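Local coordinates for ornithine carbamoyltransferase (Giardia intestinalis, PDB 3GRF), which probably transfers a carbamoyl group between carbamoyl phosphate and ornithine, a step of arginine degradation in this parasite, at residues Met138-Met143 with Gly308-Ser313; Leu24-Leu29 with Thr144-Phe149; Cys193-Asp198 with Ile224-Lys229; Val238-Trp243 with Phe263-Ala268; Thr7-Thr12 with Glu116-Ala121. All coordinates share one frame; numbering follows the deposited sequence.

Contact 1: residues Met138-Met143 with Gly308-Ser313; sequences MVCDFM and GNRLHS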
# COMPACT_ATOMS: atom_id res chain seq x y z
N MET A 138 22.34 7.44 6.87
CA MET A 138 23.52 7.59 7.73
C MET A 138 23.60 6.42 8.68
O MET A 138 24.64 5.79 8.77
CB MET A 138 23.59 8.93 8.50
CG MET A 138 23.77 10.14 7.62
SD MET A 138 25.19 10.10 6.48
CE MET A 138 24.48 9.33 5.05
N VAL A 139 22.50 6.07 9.32
CA VAL A 139 22.53 4.89 10.21
C VAL A 139 22.91 3.61 9.42
O VAL A 139 23.57 2.71 9.95
CB VAL A 139 21.18 4.62 10.89
CG1 VAL A 139 21.31 3.46 11.93
CG2 VAL A 139 20.66 5.88 11.52
N CYS A 140 22.52 3.57 8.14
CA CYS A 140 22.81 2.46 7.24
C CYS A 140 24.28 2.31 7.02
O CYS A 140 24.87 1.26 7.24
CB CYS A 140 22.16 2.72 5.88
SG CYS A 140 22.47 1.32 4.76
N ASP A 141 24.89 3.39 6.55
CA ASP A 141 26.31 3.43 6.20
C ASP A 141 27.27 3.21 7.36
O ASP A 141 28.16 2.38 7.29
CB ASP A 141 26.58 4.76 5.53
CG ASP A 141 25.81 4.90 4.22
OD1 ASP A 141 25.64 6.04 3.72
OD2 ASP A 141 25.40 3.86 3.71
N PHE A 142 27.07 3.91 8.47
CA PHE A 142 27.97 3.67 9.60
C PHE A 142 27.79 2.28 10.20
O PHE A 142 28.76 1.65 10.60
CB PHE A 142 27.85 4.79 10.62
CG PHE A 142 28.27 6.10 10.07
CD1 PHE A 142 27.32 7.08 9.75
CD2 PHE A 142 29.62 6.35 9.81
CE1 PHE A 142 27.71 8.28 9.23
CE2 PHE A 142 30.03 7.60 9.28
CZ PHE A 142 29.05 8.54 9.00
N MET A 143 26.57 1.79 10.21
CA MET A 143 26.33 0.38 10.50
C MET A 143 27.10 -0.59 9.57
O MET A 143 27.68 -1.58 10.03
CB MET A 143 24.85 0.09 10.45
CG MET A 143 24.50 -1.41 10.65
SD MET A 143 23.00 -1.91 9.67
CE MET A 143 23.04 -3.66 10.01
N GLY A 308 21.12 -3.10 1.24
CA GLY A 308 20.29 -3.99 2.03
C GLY A 308 20.19 -3.59 3.48
O GLY A 308 19.17 -3.88 4.15
N ASN A 309 21.26 -2.95 3.98
CA ASN A 309 21.35 -2.48 5.38
C ASN A 309 20.44 -1.27 5.65
O ASN A 309 20.20 -0.91 6.80
CB ASN A 309 22.81 -2.13 5.76
CG ASN A 309 23.64 -3.38 6.07
OD1 ASN A 309 23.11 -4.41 6.50
ND2 ASN A 309 24.94 -3.28 5.88
N ARG A 310 19.87 -0.68 4.60
CA ARG A 310 18.80 0.29 4.75
C ARG A 310 17.68 -0.30 5.56
O ARG A 310 17.08 0.40 6.39
CB ARG A 310 18.25 0.79 3.39
CG ARG A 310 19.20 1.74 2.61
CD ARG A 310 19.54 3.00 3.45
NE ARG A 310 18.31 3.81 3.60
CZ ARG A 310 17.77 4.59 2.66
NH1 ARG A 310 18.38 4.79 1.49
NH2 ARG A 310 16.62 5.21 2.89
N LEU A 311 17.44 -1.60 5.38
CA LEU A 311 16.36 -2.31 6.05
C LEU A 311 16.59 -2.30 7.56
O LEU A 311 15.77 -1.82 8.32
CB LEU A 311 16.18 -3.76 5.50
CG LEU A 311 15.29 -4.71 6.38
CD1 LEU A 311 13.85 -4.18 6.58
CD2 LEU A 311 15.30 -6.14 5.96
N HIS A 312 17.69 -2.90 7.98
CA HIS A 312 17.95 -3.05 9.41
C HIS A 312 18.19 -1.71 10.12
O HIS A 312 17.81 -1.52 11.26
CB HIS A 312 19.17 -3.96 9.56
CG HIS A 312 19.11 -5.17 8.69
ND1 HIS A 312 18.15 -6.15 8.83
CD2 HIS A 312 19.86 -5.53 7.62
CE1 HIS A 312 18.34 -7.08 7.92
NE2 HIS A 312 19.38 -6.73 7.17
N SER A 313 18.85 -0.77 9.46
CA SER A 313 19.00 0.58 10.05
C SER A 313 17.66 1.35 10.13
O SER A 313 17.48 2.23 10.97
CB SER A 313 20.02 1.34 9.26
OG SER A 313 19.64 1.32 7.89
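Cys-140 lies against helix 303-322, its SG 3.3 Å from Arg-310 N and 3.6 Å from Asn-309 CB, while its CB meets Arg-310 CD. SG stands anti to its own backbone N (chi1 -178°), which sends it over the turn at which the helix is kinked. Ser-313 packs against the same cysteine: OG sits 3.4 Å from Cys-140 CA, and CB is 3.6 Å from Val-139 CG1. Ser-313 OG donates to Asn-309 O, a short bond modelled at 2.5 Å, and that carbonyl also accepts from Ser-313 N, so two bonds grip it. Farther along, Met-143 slants across Asn-309, with CE 3.6 Å from OD1 and 3.9 Å from His-312 CB. The amide of Asn-309 is held by Thr-144, Glu-147 and Lys-32, and the guanidinium of Arg-310 by Thr-58, so both polar ends are anchored outside the contact. The axes come within 8.2 Å at 111°, close enough for small cysteine and serine side chains to fill the crossing. Helices 135-151 and 303-322 are the two interdomain helices of the transcarbamoylase fold, which cross where its carbamoyl phosphate and ornithine domains join.

Contact 2: residues Leu24-Leu29 with Thr144-Phe149; sequences LIDRAL and TIKEKF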
# COMPACT_ATOMS: atom_id res chain seq x y z
N LEU A 24 22.00 3.16 17.98
CA LEU A 24 21.17 2.81 16.81
C LEU A 24 21.88 1.82 15.91
O LEU A 24 21.25 0.88 15.41
CB LEU A 24 20.78 4.06 16.05
CG LEU A 24 19.28 4.42 16.08
CD1 LEU A 24 18.53 3.75 17.21
CD2 LEU A 24 19.17 5.89 16.16
N ILE A 25 23.19 2.02 15.77
CA ILE A 25 24.10 1.15 14.97
C ILE A 25 24.08 -0.25 15.55
O ILE A 25 23.76 -1.19 14.87
CB ILE A 25 25.55 1.72 14.86
CG1 ILE A 25 25.59 2.89 13.86
CG2 ILE A 25 26.53 0.66 14.42
CD1 ILE A 25 26.63 3.97 14.15
N ASP A 26 24.37 -0.39 16.83
CA ASP A 26 24.32 -1.68 17.50
C ASP A 26 22.94 -2.34 17.51
O ASP A 26 22.83 -3.57 17.50
CB ASP A 26 24.82 -1.53 18.93
CG ASP A 26 26.26 -1.14 19.00
OD1 ASP A 26 27.04 -1.53 18.10
OD2 ASP A 26 26.61 -0.44 19.97
N ARG A 27 21.89 -1.53 17.59
CA ARG A 27 20.53 -2.09 17.57
C ARG A 27 20.26 -2.64 16.14
O ARG A 27 19.79 -3.77 15.95
CB ARG A 27 19.55 -1.00 17.98
CG ARG A 27 18.13 -1.45 18.08
CD ARG A 27 17.75 -1.40 19.51
NE ARG A 27 16.34 -1.66 19.71
CZ ARG A 27 15.86 -2.32 20.75
NH1 ARG A 27 16.68 -2.82 21.66
NH2 ARG A 27 14.57 -2.52 20.84
N ALA A 28 20.62 -1.86 15.13
CA ALA A 28 20.49 -2.29 13.72
C ALA A 28 21.22 -3.60 13.53
O ALA A 28 20.74 -4.49 12.85
CB ALA A 28 21.10 -1.23 12.78
N LEU A 29 22.44 -3.68 14.08
CA LEU A 29 23.27 -4.87 13.93
C LEU A 29 22.64 -6.07 14.65
O LEU A 29 22.69 -7.21 14.16
CB LEU A 29 24.67 -4.60 14.49
CG LEU A 29 25.64 -3.79 13.65
CD1 LEU A 29 26.84 -3.47 14.52
CD2 LEU A 29 26.01 -4.60 12.38
N THR A 144 27.11 -0.30 8.27
CA THR A 144 27.83 -1.09 7.28
C THR A 144 29.33 -1.02 7.53
O THR A 144 30.03 -2.04 7.45
CB THR A 144 27.51 -0.59 5.82
OG1 THR A 144 26.10 -0.70 5.58
CG2 THR A 144 28.32 -1.38 4.77
N ILE A 145 29.83 0.19 7.83
CA ILE A 145 31.24 0.35 8.15
C ILE A 145 31.57 -0.50 9.42
O ILE A 145 32.52 -1.28 9.39
CB ILE A 145 31.62 1.86 8.33
CG1 ILE A 145 31.64 2.56 6.96
CG2 ILE A 145 33.00 2.07 9.03
CD1 ILE A 145 31.50 4.12 7.05
N LYS A 146 30.79 -0.40 10.49
CA LYS A 146 31.11 -1.21 11.69
C LYS A 146 31.07 -2.70 11.45
O LYS A 146 31.89 -3.46 11.99
CB LYS A 146 30.19 -0.89 12.89
CG LYS A 146 30.37 -1.95 14.04
CD LYS A 146 29.82 -1.40 15.35
CE LYS A 146 30.20 -2.29 16.52
NZ LYS A 146 29.46 -1.73 17.69
N GLU A 147 30.04 -3.13 10.73
CA GLU A 147 29.84 -4.50 10.31
C GLU A 147 31.00 -5.05 9.52
O GLU A 147 31.53 -6.09 9.84
CB GLU A 147 28.61 -4.56 9.41
CG GLU A 147 28.10 -5.96 9.19
CD GLU A 147 26.88 -5.99 8.31
OE1 GLU A 147 26.85 -5.25 7.31
OE2 GLU A 147 25.96 -6.76 8.61
N LYS A 148 31.35 -4.38 8.44
CA LYS A 148 32.46 -4.82 7.60
C LYS A 148 33.79 -4.93 8.35
O LYS A 148 34.41 -5.99 8.32
CB LYS A 148 32.63 -3.91 6.36
CG LYS A 148 31.47 -4.02 5.42
CD LYS A 148 31.34 -5.45 4.87
CE LYS A 148 29.89 -5.75 4.44
NZ LYS A 148 29.71 -7.15 3.95
N PHE A 149 34.21 -3.86 9.01
CA PHE A 149 35.50 -3.84 9.70
C PHE A 149 35.56 -4.79 10.89
O PHE A 149 36.60 -5.37 11.14
CB PHE A 149 35.87 -2.41 10.07
CG PHE A 149 36.32 -1.60 8.88
CD1 PHE A 149 35.56 -0.56 8.40
CD2 PHE A 149 37.50 -1.93 8.21
CE1 PHE A 149 35.98 0.20 7.29
CE2 PHE A 149 37.93 -1.19 7.11
CZ PHE A 149 37.17 -0.11 6.64
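Lys-146 reaches from helix 135-151 to Asp-26 on helix 18-33 and closes a salt bridge, NZ to OD1, modelled at 2.5 Å, a length short enough to be taken with caution. The other carboxylate oxygen stays back, OD2 lying 3.9 Å from Lys-146 NZ, so the ammonium meets the acid at one oxygen. Helix 18-33, near the N-terminus of the transcarbamoylase fold, packs here on one of the helices that join its two domains. The lysine leaves its helix with CG anti to the backbone N (chi1 169°) and is extended from there to NZ, the shape that lets it span the gap between axes 10.3 Å apart at their closest. It crosses the aspartate side chain at about a right angle. The methylenes below the ammonium do the apolar work: CD lies 3.7 Å from Leu-29 CD1 and 4.0 Å from Ile-25 CG2, so one long chain pairs a charge at the tip with oily contacts along its shaft. Phe-155, from a following loop, also touches this lysine. Leu-29 divides its two methyls between neighbours on the opposing helix, CD1 going to Lys-146 and CD2 to Glu-147. The carboxylate of that glutamate is engaged elsewhere, in a salt bridge with Lys-32, while its CB and CG lie against the leucine. The helices run at 61° to each other, and Leu-29 CD2 closes the contact 3.9 Å from Glu-147 CB.

Contact 3: residues Cys193-Asp198 with Ile224-Lys229; sequences CPDHKD and IFHDCK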
# COMPACT_ATOMS: atom_id res chain seq x y z
N CYS A 193 36.70 17.39 -3.01
CA CYS A 193 35.79 18.03 -3.95
C CYS A 193 36.54 19.01 -4.84
O CYS A 193 37.67 19.37 -4.54
CB CYS A 193 34.68 18.76 -3.20
SG CYS A 193 35.28 19.99 -2.01
N PRO A 194 35.90 19.43 -5.95
CA PRO A 194 36.47 20.46 -6.79
C PRO A 194 36.57 21.79 -6.06
O PRO A 194 35.61 22.27 -5.45
CB PRO A 194 35.47 20.56 -7.94
CG PRO A 194 34.69 19.26 -7.93
CD PRO A 194 34.61 18.91 -6.49
N ASP A 195 37.74 22.41 -6.17
CA ASP A 195 37.90 23.74 -5.67
C ASP A 195 37.04 24.74 -6.42
O ASP A 195 37.54 25.50 -7.24
CB ASP A 195 39.36 24.16 -5.72
CG ASP A 195 39.62 25.42 -4.89
OD1 ASP A 195 40.80 25.64 -4.50
OD2 ASP A 195 38.64 26.15 -4.62
N HIS A 196 35.75 24.73 -6.10
CA HIS A 196 34.72 25.48 -6.80
C HIS A 196 33.52 25.69 -5.87
O HIS A 196 32.91 24.73 -5.38
CB HIS A 196 34.27 24.74 -8.05
CG HIS A 196 33.35 25.53 -8.93
ND1 HIS A 196 32.19 26.11 -8.46
CD2 HIS A 196 33.40 25.82 -10.25
CE1 HIS A 196 31.58 26.74 -9.45
NE2 HIS A 196 32.29 26.57 -10.55
N LYS A 197 33.19 26.95 -5.64
CA LYS A 197 32.18 27.33 -4.65
C LYS A 197 30.94 26.44 -4.72
O LYS A 197 30.38 26.10 -3.68
CB LYS A 197 31.83 28.82 -4.80
CG LYS A 197 33.06 29.73 -4.93
CD LYS A 197 33.24 30.69 -3.73
CE LYS A 197 34.59 30.46 -2.99
NZ LYS A 197 35.34 31.72 -2.55
N ASP A 198 30.53 26.04 -5.92
CA ASP A 198 29.28 25.25 -6.14
C ASP A 198 29.39 23.75 -5.83
O ASP A 198 28.43 23.02 -5.95
CB ASP A 198 28.77 25.40 -7.58
CG ASP A 198 28.51 26.83 -7.97
OD1 ASP A 198 28.24 27.65 -7.08
OD2 ASP A 198 28.58 27.12 -9.18
N ILE A 224 39.13 19.39 4.11
CA ILE A 224 38.65 19.54 2.74
C ILE A 224 39.83 19.49 1.78
O ILE A 224 40.75 20.31 1.87
CB ILE A 224 37.82 20.82 2.58
CG1 ILE A 224 36.51 20.65 3.37
CG2 ILE A 224 37.48 21.10 1.10
CD1 ILE A 224 35.88 21.95 3.78
N PHE A 225 39.82 18.49 0.91
CA PHE A 225 40.87 18.32 -0.09
C PHE A 225 40.34 18.72 -1.45
O PHE A 225 39.15 18.55 -1.72
CB PHE A 225 41.34 16.87 -0.11
CG PHE A 225 42.22 16.50 1.04
CD1 PHE A 225 41.67 16.22 2.28
CD2 PHE A 225 43.59 16.40 0.87
CE1 PHE A 225 42.48 15.84 3.36
CE2 PHE A 225 44.40 16.02 1.94
CZ PHE A 225 43.83 15.73 3.19
N HIS A 226 41.21 19.27 -2.31
CA HIS A 226 40.82 19.55 -3.70
C HIS A 226 41.56 18.68 -4.73
O HIS A 226 41.67 19.04 -5.89
CB HIS A 226 40.87 21.06 -3.99
CG HIS A 226 39.87 21.85 -3.19
ND1 HIS A 226 40.17 23.03 -2.56
CD2 HIS A 226 38.57 21.59 -2.91
CE1 HIS A 226 39.09 23.48 -1.93
NE2 HIS A 226 38.11 22.62 -2.13
N ASP A 227 42.02 17.52 -4.25
CA ASP A 227 42.69 16.47 -5.02
C ASP A 227 42.28 15.17 -4.34
O ASP A 227 42.65 14.94 -3.18
CB ASP A 227 44.22 16.66 -4.94
CG ASP A 227 45.00 15.84 -5.99
OD1 ASP A 227 45.21 16.35 -7.12
OD2 ASP A 227 45.43 14.70 -5.70
N CYS A 228 41.41 14.40 -4.98
CA CYS A 228 40.87 13.18 -4.40
C CYS A 228 41.94 12.14 -4.02
O CYS A 228 41.79 11.44 -3.02
CB CYS A 228 39.85 12.61 -5.38
SG CYS A 228 38.84 11.26 -4.72
N LYS A 229 43.00 12.04 -4.82
CA LYS A 229 44.09 11.08 -4.52
C LYS A 229 44.84 11.45 -3.25
O LYS A 229 45.16 10.59 -2.41
CB LYS A 229 45.08 10.99 -5.70
CG LYS A 229 44.77 9.79 -6.57
CD LYS A 229 45.42 9.82 -7.94
CE LYS A 229 44.31 9.55 -8.97
NZ LYS A 229 44.72 9.74 -10.38
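Cys-193 N donates to Phe-225 O over 3.0 Å, with a nearly straight N-H...O angle of 164°. Its own carbonyl oxygen meets His-226, the residue after Phe-225: the backbone CA-H...O contact from His-226 CA to Cys-193 O measures 3.3 Å, and the imidazole presents CD2 to the same oxygen at 2.9 Å, with the oxygen at the ring edge and in its plane. Two carbon-bound hydrogens thus point at one carbonyl. Cys-193 SG lies at the ring edge as well, 3.8 Å from His-226 CD2, and SG also touches Ile-224 CG2. The backbone bond carries the pairing of parallel strands 188-192 and 221-225 one residue past the end of strand 188-192, at one margin of the five-stranded sheet in the ornithine-binding domain, whose sequence belongs to the Rossmann clan. Asp-195, the centre of an inverse gamma turn, covers one face of His-226. Its CB makes a CH-pi contact, 3.6 Å from the ring centroid and 19° off the ring normal, and CG, placed anti to the backbone N, carries the carboxylate on over the ring. Carboxylate and imidazole are stacked, their planes 26° apart. Asp-195 OD1 is close to His-226 ND1, but the angle is too poor for a hydrogen bond; the acid's polar partner is Lys-200, which forms a salt bridge with OD2 and also touches the histidine. Two residues after His-226, Cys-228, at the start of helix 228-232, is bound to Cys-167 by a disulfide.

Contact 4: residues Val238-Trp243 with Phe263-Ala268; sequences VYTDSW and FQVDDA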
# COMPACT_ATOMS: atom_id res chain seq x y z
N VAL A 238 36.17 4.79 1.04
CA VAL A 238 35.97 5.78 0.00
C VAL A 238 34.53 5.77 -0.48
O VAL A 238 34.02 4.78 -0.99
CB VAL A 238 36.89 5.54 -1.20
CG1 VAL A 238 36.64 6.63 -2.29
CG2 VAL A 238 38.36 5.51 -0.76
N TYR A 239 33.86 6.92 -0.35
CA TYR A 239 32.44 6.92 -0.53
C TYR A 239 32.21 7.96 -1.60
O TYR A 239 32.86 8.99 -1.59
CB TYR A 239 31.80 7.30 0.81
CG TYR A 239 30.30 7.17 0.97
CD1 TYR A 239 29.42 7.87 0.14
CD2 TYR A 239 29.78 6.43 1.97
CE1 TYR A 239 28.05 7.80 0.32
CE2 TYR A 239 28.44 6.36 2.18
CZ TYR A 239 27.58 7.02 1.33
OH TYR A 239 26.24 6.94 1.55
N THR A 240 31.33 7.65 -2.54
CA THR A 240 30.92 8.63 -3.54
C THR A 240 29.45 8.49 -3.85
O THR A 240 28.80 7.54 -3.40
CB THR A 240 31.80 8.55 -4.81
OG1 THR A 240 31.52 9.70 -5.63
CG2 THR A 240 31.58 7.26 -5.56
N ASP A 241 28.88 9.46 -4.56
CA ASP A 241 27.49 9.27 -4.97
C ASP A 241 27.17 10.10 -6.20
O ASP A 241 28.04 10.79 -6.70
CB ASP A 241 26.50 9.45 -3.78
CG ASP A 241 26.04 10.89 -3.54
OD1 ASP A 241 24.87 11.07 -3.16
OD2 ASP A 241 26.81 11.84 -3.70
N SER A 242 25.94 9.96 -6.67
CA SER A 242 25.52 10.39 -7.97
C SER A 242 25.92 11.83 -8.24
O SER A 242 25.67 12.71 -7.42
CB SER A 242 24.00 10.21 -8.07
OG SER A 242 23.47 11.00 -9.12
N TRP A 243 26.55 12.05 -9.38
CA TRP A 243 26.81 13.37 -9.94
C TRP A 243 25.57 14.09 -10.50
O TRP A 243 25.61 15.31 -10.69
CB TRP A 243 27.82 13.25 -11.06
CG TRP A 243 29.22 12.96 -10.62
CD1 TRP A 243 29.70 12.88 -9.34
CD2 TRP A 243 30.33 12.74 -11.48
NE1 TRP A 243 31.04 12.62 -9.35
CE2 TRP A 243 31.46 12.53 -10.65
CE3 TRP A 243 30.50 12.71 -12.87
CZ2 TRP A 243 32.74 12.29 -11.17
CZ3 TRP A 243 31.77 12.45 -13.39
CH2 TRP A 243 32.87 12.24 -12.54
N PHE A 263 37.37 13.88 -9.95
CA PHE A 263 36.92 13.30 -8.69
C PHE A 263 36.19 12.02 -8.82
O PHE A 263 35.55 11.57 -7.87
CB PHE A 263 36.15 14.32 -7.85
CG PHE A 263 37.03 15.39 -7.34
CD1 PHE A 263 37.68 15.24 -6.12
CD2 PHE A 263 37.33 16.48 -8.13
CE1 PHE A 263 38.55 16.22 -5.66
CE2 PHE A 263 38.21 17.47 -7.68
CZ PHE A 263 38.83 17.34 -6.47
N GLN A 264 36.34 11.42 -9.99
CA GLN A 264 35.80 10.08 -10.25
C GLN A 264 36.58 9.10 -9.41
O GLN A 264 37.81 9.13 -9.42
CB GLN A 264 36.03 9.74 -11.72
CG GLN A 264 35.62 8.32 -12.08
CD GLN A 264 35.56 8.15 -13.55
OE1 GLN A 264 36.58 8.02 -14.19
NE2 GLN A 264 34.37 8.20 -14.10
N VAL A 265 35.90 8.22 -8.68
CA VAL A 265 36.66 7.19 -7.97
C VAL A 265 37.06 6.06 -8.94
O VAL A 265 36.24 5.24 -9.31
CB VAL A 265 35.95 6.66 -6.66
CG1 VAL A 265 36.81 5.67 -5.99
CG2 VAL A 265 35.62 7.81 -5.68
N ASP A 266 38.32 6.06 -9.37
CA ASP A 266 38.87 5.00 -10.26
C ASP A 266 39.89 4.08 -9.55
O ASP A 266 40.04 4.12 -8.31
CB ASP A 266 39.45 5.63 -11.56
CG ASP A 266 40.61 6.62 -11.29
OD1 ASP A 266 41.01 7.30 -12.22
OD2 ASP A 266 41.16 6.73 -10.18
N ASP A 267 40.59 3.25 -10.32
CA ASP A 267 41.53 2.27 -9.76
C ASP A 267 42.72 2.99 -9.11
O ASP A 267 43.24 2.54 -8.08
CB ASP A 267 42.04 1.31 -10.85
CG ASP A 267 41.01 0.24 -11.29
OD1 ASP A 267 39.97 0.01 -10.65
OD2 ASP A 267 41.29 -0.44 -12.31
N ALA A 268 43.17 4.11 -9.71
CA ALA A 268 44.31 4.86 -9.16
C ALA A 268 43.93 5.54 -7.86
O ALA A 268 44.77 5.73 -6.97
CB ALA A 268 44.80 5.92 -10.15
O HOH W 1 33.00 11.29 -7.63
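Val-238 holds CG1 anti to its backbone N (chi1 -180°), and Val-265 holds CG2 anti to its carbonyl carbon and beside the backbone N, torsions that bring the two side chains tip to tip, CG1 to CG2 at 3.7 Å. The other methyl of Val-265, CG1, lies 3.8 Å from the same Val-238 CG1. Thr-240, two residues on, slides past Val-265 in the opposite direction, Thr-240 CB 4.0 Å from Val-265 CG2. OG1 of this threonine is anti to the backbone N (chi1 -169°) and receives a hydrogen bond from a water. That water donates also to Phe-263 O, at 2.6 Å, and accepts from Trp-243 NE1, at 2.9 Å, so a single molecule joins three polar groups from both segments. Thr-240 OG1 has a further partner in Cys-167 O. Strand 237-240 lies inside the parallel sheet of the Rossmann-like ornithine-binding domain, between strands 164-167 and 278-281, and the segment 263-268 packs over it on the way into helix 267-270. At the indole of Trp-243, Gln-264 N lies at the edge, in the ring plane; CZ2 of Trp-243 is also 3.9 Å from Gln-264 CA. The glutamine side chain crosses the tryptophan at about a right angle, Gln-264 CB 4.1 Å from Trp-243 CH2. Its terminal amide plane lies only 9° from that of the indole, while NE2 is bonded to Glu-289 O.

Contact 5: residues Thr7-Thr12 with Glu116-Ala121; sequences TRHLLT and EMAQHA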
# COMPACT_ATOMS: atom_id res chain seq x y z
N THR A 7 8.32 16.99 20.82
CA THR A 7 8.48 15.73 20.12
C THR A 7 9.85 15.69 19.44
O THR A 7 10.25 16.64 18.75
CB THR A 7 7.34 15.56 19.12
OG1 THR A 7 6.10 15.62 19.83
CG2 THR A 7 7.43 14.22 18.41
N ARG A 8 10.58 14.60 19.63
CA ARG A 8 11.87 14.42 18.93
C ARG A 8 11.67 13.97 17.49
O ARG A 8 10.96 13.00 17.23
CB ARG A 8 12.80 13.43 19.66
CG ARG A 8 13.56 14.05 20.80
CD ARG A 8 15.05 14.07 20.50
NE ARG A 8 15.71 13.01 21.24
CZ ARG A 8 16.90 12.48 20.97
NH1 ARG A 8 17.65 12.86 19.94
NH2 ARG A 8 17.32 11.52 21.76
N HIS A 9 12.36 14.68 16.59
CA HIS A 9 12.38 14.44 15.16
C HIS A 9 13.76 13.92 14.76
O HIS A 9 14.62 13.71 15.62
CB HIS A 9 12.09 15.74 14.42
CG HIS A 9 10.62 16.18 14.63
ND1 HIS A 9 9.57 15.44 14.12
CD2 HIS A 9 10.06 17.24 15.28
CE1 HIS A 9 8.43 16.02 14.44
NE2 HIS A 9 8.70 17.11 15.14
N LEU A 10 13.99 13.73 13.47
CA LEU A 10 15.27 13.29 12.93
C LEU A 10 15.31 13.89 11.55
O LEU A 10 14.97 13.26 10.56
CB LEU A 10 15.36 11.73 12.84
CG LEU A 10 16.68 11.06 12.44
CD1 LEU A 10 17.71 11.16 13.56
CD2 LEU A 10 16.46 9.59 12.07
N LEU A 11 15.73 15.15 11.49
CA LEU A 11 15.80 15.88 10.24
C LEU A 11 17.22 15.80 9.65
O LEU A 11 17.40 15.95 8.44
CB LEU A 11 15.38 17.34 10.46
CG LEU A 11 13.97 17.73 10.98
CD1 LEU A 11 13.45 18.90 10.17
CD2 LEU A 11 12.90 16.63 10.96
N THR A 12 18.20 15.54 10.53
CA THR A 12 19.58 15.30 10.15
C THR A 12 20.11 14.33 11.18
O THR A 12 19.43 14.06 12.17
CB THR A 12 20.44 16.62 10.04
OG1 THR A 12 20.70 17.20 11.32
CG2 THR A 12 19.74 17.67 9.22
N GLU A 116 8.55 22.47 8.20
CA GLU A 116 7.18 22.92 8.37
C GLU A 116 6.31 21.78 8.91
O GLU A 116 5.66 21.92 9.96
CB GLU A 116 6.72 23.51 7.00
CG GLU A 116 5.23 23.80 6.70
CD GLU A 116 4.52 24.69 7.70
OE1 GLU A 116 3.66 25.48 7.27
OE2 GLU A 116 4.78 24.57 8.92
N MET A 117 6.37 20.63 8.25
CA MET A 117 5.60 19.45 8.67
C MET A 117 5.96 19.04 10.08
O MET A 117 5.09 18.92 10.95
CB MET A 117 5.84 18.28 7.73
CG MET A 117 4.98 17.07 8.07
SD MET A 117 5.53 15.59 7.19
CE MET A 117 4.82 15.95 5.59
N ALA A 118 7.25 18.80 10.30
CA ALA A 118 7.75 18.49 11.63
C ALA A 118 7.32 19.54 12.68
O ALA A 118 6.95 19.19 13.80
CB ALA A 118 9.28 18.32 11.60
N GLN A 119 7.36 20.83 12.33
CA GLN A 119 7.00 21.91 13.27
C GLN A 119 5.70 21.59 14.00
O GLN A 119 5.63 21.64 15.24
CB GLN A 119 6.84 23.23 12.52
CG GLN A 119 7.23 24.51 13.24
CD GLN A 119 7.81 25.54 12.26
OE1 GLN A 119 9.00 25.49 11.91
NE2 GLN A 119 6.96 26.46 11.80
N HIS A 120 4.68 21.21 13.22
CA HIS A 120 3.31 21.06 13.77
C HIS A 120 2.96 19.64 14.16
O HIS A 120 1.93 19.41 14.76
CB HIS A 120 2.27 21.54 12.77
CG HIS A 120 2.53 22.91 12.26
ND1 HIS A 120 2.21 24.04 12.97
CD2 HIS A 120 3.09 23.33 11.10
CE1 HIS A 120 2.56 25.10 12.26
NE2 HIS A 120 3.09 24.70 11.12
N ALA A 121 3.82 18.70 13.76
CA ALA A 121 3.62 17.30 14.04
C ALA A 121 3.90 17.01 15.50
O ALA A 121 4.78 17.59 16.12
CB ALA A 121 4.48 16.46 13.13
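His-9 and Ala-118 form a CH-pi contact that holds the N-terminal segment 7-12 against helix 111-120 of the carbamoyl phosphate domain, an alpha/beta fold with a parallel four-stranded sheet. The alanine methyl sits almost exactly over the ring centre, CB 3.7 Å from the centroid and 5° off the normal. Among polar atoms, His-9 NE2 comes 3.0 Å from Ala-118 O, in the last turn of the helix, and the carbonyl oxygen of Ala-121, the first residue to leave the helix, lies at the ring edge, near its plane. At the other nitrogen, ND1 is hydrogen-bonded to Cys-125 N of strand 125-127, so the imidazole links that strand with the helix leading to it. Backbone bonds of Leu-10 to Cys-125 and Asn-127 lay the segment along the same strand, the outermost of its sheet within the chain. Apolar packing completes the contact around the methyl of Ala-118. Leu-11 approaches it with one branch, CD2 at 4.0 Å from Ala-118 CB. The methyl of Ala-121 borders the ring as well, its CB 4.2 Å from His-9 CE1.

Contacts 1 and 2 share helix 135-151; their centres lie 8 Å apart, they touch, and helices 18-33, 135-151 and 303-322 pack together where the two domains meet. Contacts 3 and 4 follow each other in the ornithine-binding domain, 13 Å apart between centres, reach the same five-stranded sheet and meet at the ring of Phe-263. Both are nested within the loop closed by contact 1. Contact 5, in the carbamoyl phosphate domain about 33 Å from contacts 3 and 4 between centres, closes before contacts 1, 3 and 4 open and alternates with contact 2. A probable, very short hydrogen bond between Tyr-239 OH and Asp-141 connects contacts 1 and 4, joining the interdomain helix to the second domain's sheet.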